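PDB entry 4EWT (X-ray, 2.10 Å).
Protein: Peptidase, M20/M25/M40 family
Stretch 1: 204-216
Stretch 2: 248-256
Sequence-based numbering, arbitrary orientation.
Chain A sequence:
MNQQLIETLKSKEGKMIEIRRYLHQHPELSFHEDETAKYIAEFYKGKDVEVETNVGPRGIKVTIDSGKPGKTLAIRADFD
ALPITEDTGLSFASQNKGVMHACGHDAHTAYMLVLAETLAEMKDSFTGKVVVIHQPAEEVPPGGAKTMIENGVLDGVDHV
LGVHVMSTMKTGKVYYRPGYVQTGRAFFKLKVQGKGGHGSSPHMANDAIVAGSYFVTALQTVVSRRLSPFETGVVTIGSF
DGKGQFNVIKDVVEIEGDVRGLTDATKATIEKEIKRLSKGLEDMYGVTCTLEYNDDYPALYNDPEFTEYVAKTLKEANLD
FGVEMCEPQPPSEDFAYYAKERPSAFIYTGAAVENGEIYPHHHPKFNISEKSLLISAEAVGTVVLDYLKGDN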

# COMPACT_ATOMS: atom_id res chain seq x y z
N MET A 204 19.93 -8.48 -6.00
CA MET A 204 20.88 -7.87 -6.90
C MET A 204 20.23 -6.76 -7.72
O MET A 204 20.87 -6.09 -8.44
CB MET A 204 21.41 -8.88 -7.92
CG MET A 204 22.47 -9.86 -7.54
SD MET A 204 23.24 -9.47 -6.05
CE MET A 204 24.62 -8.49 -6.60
N ALA A 205 18.93 -6.65 -7.66
CA ALA A 205 18.26 -5.67 -8.49
C ALA A 205 17.52 -4.63 -7.64
O ALA A 205 17.53 -4.72 -6.40
CB ALA A 205 17.31 -6.39 -9.46
N ASN A 206 16.91 -3.65 -8.29
CA ASN A 206 16.02 -2.69 -7.61
C ASN A 206 14.76 -2.51 -8.45
O ASN A 206 14.76 -1.84 -9.47
CB ASN A 206 16.72 -1.35 -7.38
CG ASN A 206 15.99 -0.46 -6.39
OD1 ASN A 206 16.32 0.71 -6.25
ND2 ASN A 206 15.01 -1.01 -5.68
N ASP A 207 13.69 -3.13 -7.98
CA ASP A 207 12.48 -3.36 -8.76
C ASP A 207 11.71 -2.04 -8.99
O ASP A 207 11.16 -1.48 -8.06
CB ASP A 207 11.65 -4.40 -7.98
CG ASP A 207 10.57 -5.05 -8.80
OD1 ASP A 207 10.01 -4.40 -9.71
OD2 ASP A 207 10.27 -6.24 -8.49
N ALA A 208 11.69 -1.54 -10.22
CA ALA A 208 10.95 -0.32 -10.50
C ALA A 208 9.43 -0.53 -10.44
O ALA A 208 8.69 0.41 -10.15
CB ALA A 208 11.35 0.28 -11.83
N ILE A 209 8.96 -1.73 -10.73
CA ILE A 209 7.51 -1.98 -10.69
C ILE A 209 6.99 -1.92 -9.25
O ILE A 209 5.98 -1.31 -8.99
CB ILE A 209 7.11 -3.29 -11.43
CG1 ILE A 209 7.20 -3.04 -12.94
CG2 ILE A 209 5.68 -3.76 -11.02
CD1 ILE A 209 7.16 -4.30 -13.81
N VAL A 210 7.69 -2.59 -8.33
CA VAL A 210 7.37 -2.52 -6.92
C VAL A 210 7.41 -1.05 -6.44
O VAL A 210 6.47 -0.59 -5.81
CB VAL A 210 8.35 -3.41 -6.11
CG1 VAL A 210 8.37 -3.02 -4.64
CG2 VAL A 210 8.02 -4.90 -6.30
N ALA A 211 8.46 -0.30 -6.77
CA ALA A 211 8.54 1.09 -6.31
C ALA A 211 7.41 1.95 -6.87
O ALA A 211 6.83 2.76 -6.15
CB ALA A 211 9.93 1.72 -6.68
N GLY A 212 7.14 1.77 -8.17
CA GLY A 212 6.08 2.53 -8.84
C GLY A 212 4.71 2.17 -8.27
O GLY A 212 3.85 3.04 -8.13
N SER A 213 4.53 0.89 -7.94
CA SER A 213 3.27 0.41 -7.34
C SER A 213 3.07 0.96 -5.93
O SER A 213 1.95 1.32 -5.56
CB SER A 213 3.22 -1.10 -7.29
OG SER A 213 3.04 -1.60 -8.62
N TYR A 214 4.16 1.01 -5.14
CA TYR A 214 4.07 1.62 -3.82
C TYR A 214 3.78 3.11 -3.97
O TYR A 214 2.95 3.63 -3.24
CB TYR A 214 5.31 1.36 -2.94
CG TYR A 214 5.23 0.04 -2.18
CD1 TYR A 214 4.60 -0.06 -0.92
CD2 TYR A 214 5.77 -1.13 -2.72
CE1 TYR A 214 4.52 -1.32 -0.22
CE2 TYR A 214 5.71 -2.38 -2.04
CZ TYR A 214 5.09 -2.48 -0.81
OH TYR A 214 5.04 -3.72 -0.18
N PHE A 215 4.44 3.77 -4.92
CA PHE A 215 4.07 5.15 -5.25
C PHE A 215 2.59 5.39 -5.56
O PHE A 215 2.03 6.37 -5.10
CB PHE A 215 4.91 5.70 -6.41
CG PHE A 215 4.57 7.12 -6.78
CD1 PHE A 215 5.07 8.19 -6.03
CD2 PHE A 215 3.76 7.39 -7.86
CE1 PHE A 215 4.76 9.51 -6.36
CE2 PHE A 215 3.46 8.72 -8.21
CZ PHE A 215 3.96 9.78 -7.44
N VAL A 216 1.96 4.51 -6.36
CA VAL A 216 0.55 4.68 -6.71
C VAL A 216 -0.33 4.58 -5.46
O VAL A 216 -1.21 5.41 -5.28
CB VAL A 216 0.07 3.72 -7.85
CG1 VAL A 216 -1.43 3.80 -8.07
CG2 VAL A 216 0.81 4.04 -9.19
N VAL A 248 12.57 -10.95 -15.91
CA VAL A 248 13.57 -9.90 -15.76
C VAL A 248 12.95 -8.90 -14.81
O VAL A 248 11.81 -8.47 -15.03
CB VAL A 248 13.91 -9.25 -17.13
CG1 VAL A 248 14.81 -8.03 -16.98
CG2 VAL A 248 14.56 -10.27 -18.08
N ILE A 249 13.65 -8.57 -13.74
CA ILE A 249 13.21 -7.49 -12.85
C ILE A 249 13.30 -6.16 -13.60
O ILE A 249 14.36 -5.80 -14.13
CB ILE A 249 14.01 -7.46 -11.53
CG1 ILE A 249 13.60 -8.65 -10.66
CG2 ILE A 249 13.79 -6.13 -10.78
CD1 ILE A 249 14.68 -9.12 -9.71
N LYS A 250 12.19 -5.44 -13.64
CA LYS A 250 12.05 -4.26 -14.48
C LYS A 250 12.85 -3.04 -13.97
O LYS A 250 12.74 -2.66 -12.80
CB LYS A 250 10.55 -3.94 -14.67
CG LYS A 250 10.23 -2.76 -15.58
CD LYS A 250 10.26 -3.16 -17.05
CE LYS A 250 10.39 -1.95 -17.96
NZ LYS A 250 10.63 -2.33 -19.39
N ASP A 251 13.65 -2.46 -14.86
CA ASP A 251 14.63 -1.41 -14.51
C ASP A 251 14.05 -0.01 -14.39
O ASP A 251 14.58 0.82 -13.64
CB ASP A 251 15.80 -1.40 -15.51
CG ASP A 251 15.39 -0.96 -16.90
OD1 ASP A 251 14.25 -1.26 -17.34
OD2 ASP A 251 16.22 -0.32 -17.59
N VAL A 252 12.99 0.25 -15.14
CA VAL A 252 12.39 1.57 -15.23
C VAL A 252 10.89 1.45 -15.51
O VAL A 252 10.46 0.59 -16.27
CB VAL A 252 13.10 2.46 -16.28
CG1 VAL A 252 13.05 1.84 -17.66
CG2 VAL A 252 12.50 3.87 -16.32
N VAL A 253 10.09 2.27 -14.82
CA VAL A 253 8.69 2.45 -15.19
C VAL A 253 8.41 3.93 -15.50
O VAL A 253 9.01 4.83 -14.92
CB VAL A 253 7.65 1.84 -14.17
CG1 VAL A 253 7.96 0.36 -13.83
CG2 VAL A 253 7.55 2.64 -12.91
N GLU A 254 7.55 4.20 -16.45
CA GLU A 254 7.10 5.54 -16.72
C GLU A 254 5.67 5.72 -16.35
O GLU A 254 4.82 5.04 -16.80
CB GLU A 254 7.22 5.94 -18.17
CG GLU A 254 8.51 5.72 -18.76
CD GLU A 254 9.42 6.87 -18.66
OE1 GLU A 254 9.06 7.91 -18.12
OE2 GLU A 254 10.53 6.69 -19.12
N ILE A 255 5.46 6.68 -15.50
CA ILE A 255 4.14 6.99 -15.01
C ILE A 255 3.70 8.33 -15.57
O ILE A 255 4.46 9.29 -15.59
CB ILE A 255 4.10 6.99 -13.47
CG1 ILE A 255 4.05 5.55 -12.94
CG2 ILE A 255 2.93 7.84 -12.95
CD1 ILE A 255 4.67 5.39 -11.54
N GLU A 256 2.46 8.39 -16.07
CA GLU A 256 1.89 9.65 -16.48
C GLU A 256 0.57 9.88 -15.78
O GLU A 256 -0.26 8.96 -15.65
CB GLU A 256 1.72 9.71 -18.00
CG GLU A 256 3.02 9.73 -18.78
CD GLU A 256 2.81 9.81 -20.28
OE1 GLU A 256 1.65 9.63 -20.71
OE2 GLU A 256 3.79 10.04 -21.02
O HOH W 1 9.96 -6.10 -11.81

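The helix of residues 208-216 lies beside the strand 252-256, the two running in roughly the same direction: their axes make an angle of 30° and come within 7.6 Å of each other. The two stretches draw closest, CA to CA, at the start of these elements, where A208 and V252 bring their CA atoms to 5.3 Å. Here the only direct hydrogen bond across the contact forms, from A208 N to K250 O, at 3.0 Å and with a nearly straight N-H...O angle of 162°. The first turn of a helix leaves its amide groups without carbonyl partners from the helix itself, so A208 N is free to bond to the other stretch. Farther along, the regular pattern takes over, as in the bond from G212 N to A208 O at 2.9 Å.

D207, at the N-cap position, serves two more of these early amides. Its OD1 accepts from V210 N at 3.3 Å with good geometry, and from I209 N at 3.0 Å in a weak bond bent to 126°. Aspartate suits the site because its short side chain can fold back over the helix start. The same OD1 accepts a hydrogen bond from a water 2.7 Å away, and that water accepts from K250 N at 3.0 Å. Both backbone polar groups of K250 are thus tied to the helix start, one directly and one through water.

Small residues allow the close approach. A208 points its CB toward the strand, 3.7 Å from V252 N and 3.9 Å from V253 CG1. At G212 the absence of a side chain matters: an ideal CB would lie 3.0 Å from V253 CG2, a clash, whereas the actual G212 CA sits 4.3 Å from V253 CG2. The same G212 CA lies 4.2 Å from I255 CD1.

Around these small residues, apolar side chains pack across the contact. I249 points toward the first stretch and places CG2 3.8 Å from A205 CB and 3.7 Å from D207 CA. V253, also directed toward the helix, brings CG1 to 3.6 Å from I209 CG1; the end of I209 reaches nearer than its sideways CA-to-CB bond suggests, with CD1 3.5 Å from K250 CB. Lysine fits this boundary because its aliphatic base can pack while its end leads away. Two residues beyond V253, I255 again faces the helix, as strand alternation requires, and its CD1 meets F215 CD2 at 4.3 Å, a loose contact oblique to the ring. The intervening E254 is out of reach, leaving its charged side chain outside this apolar contact.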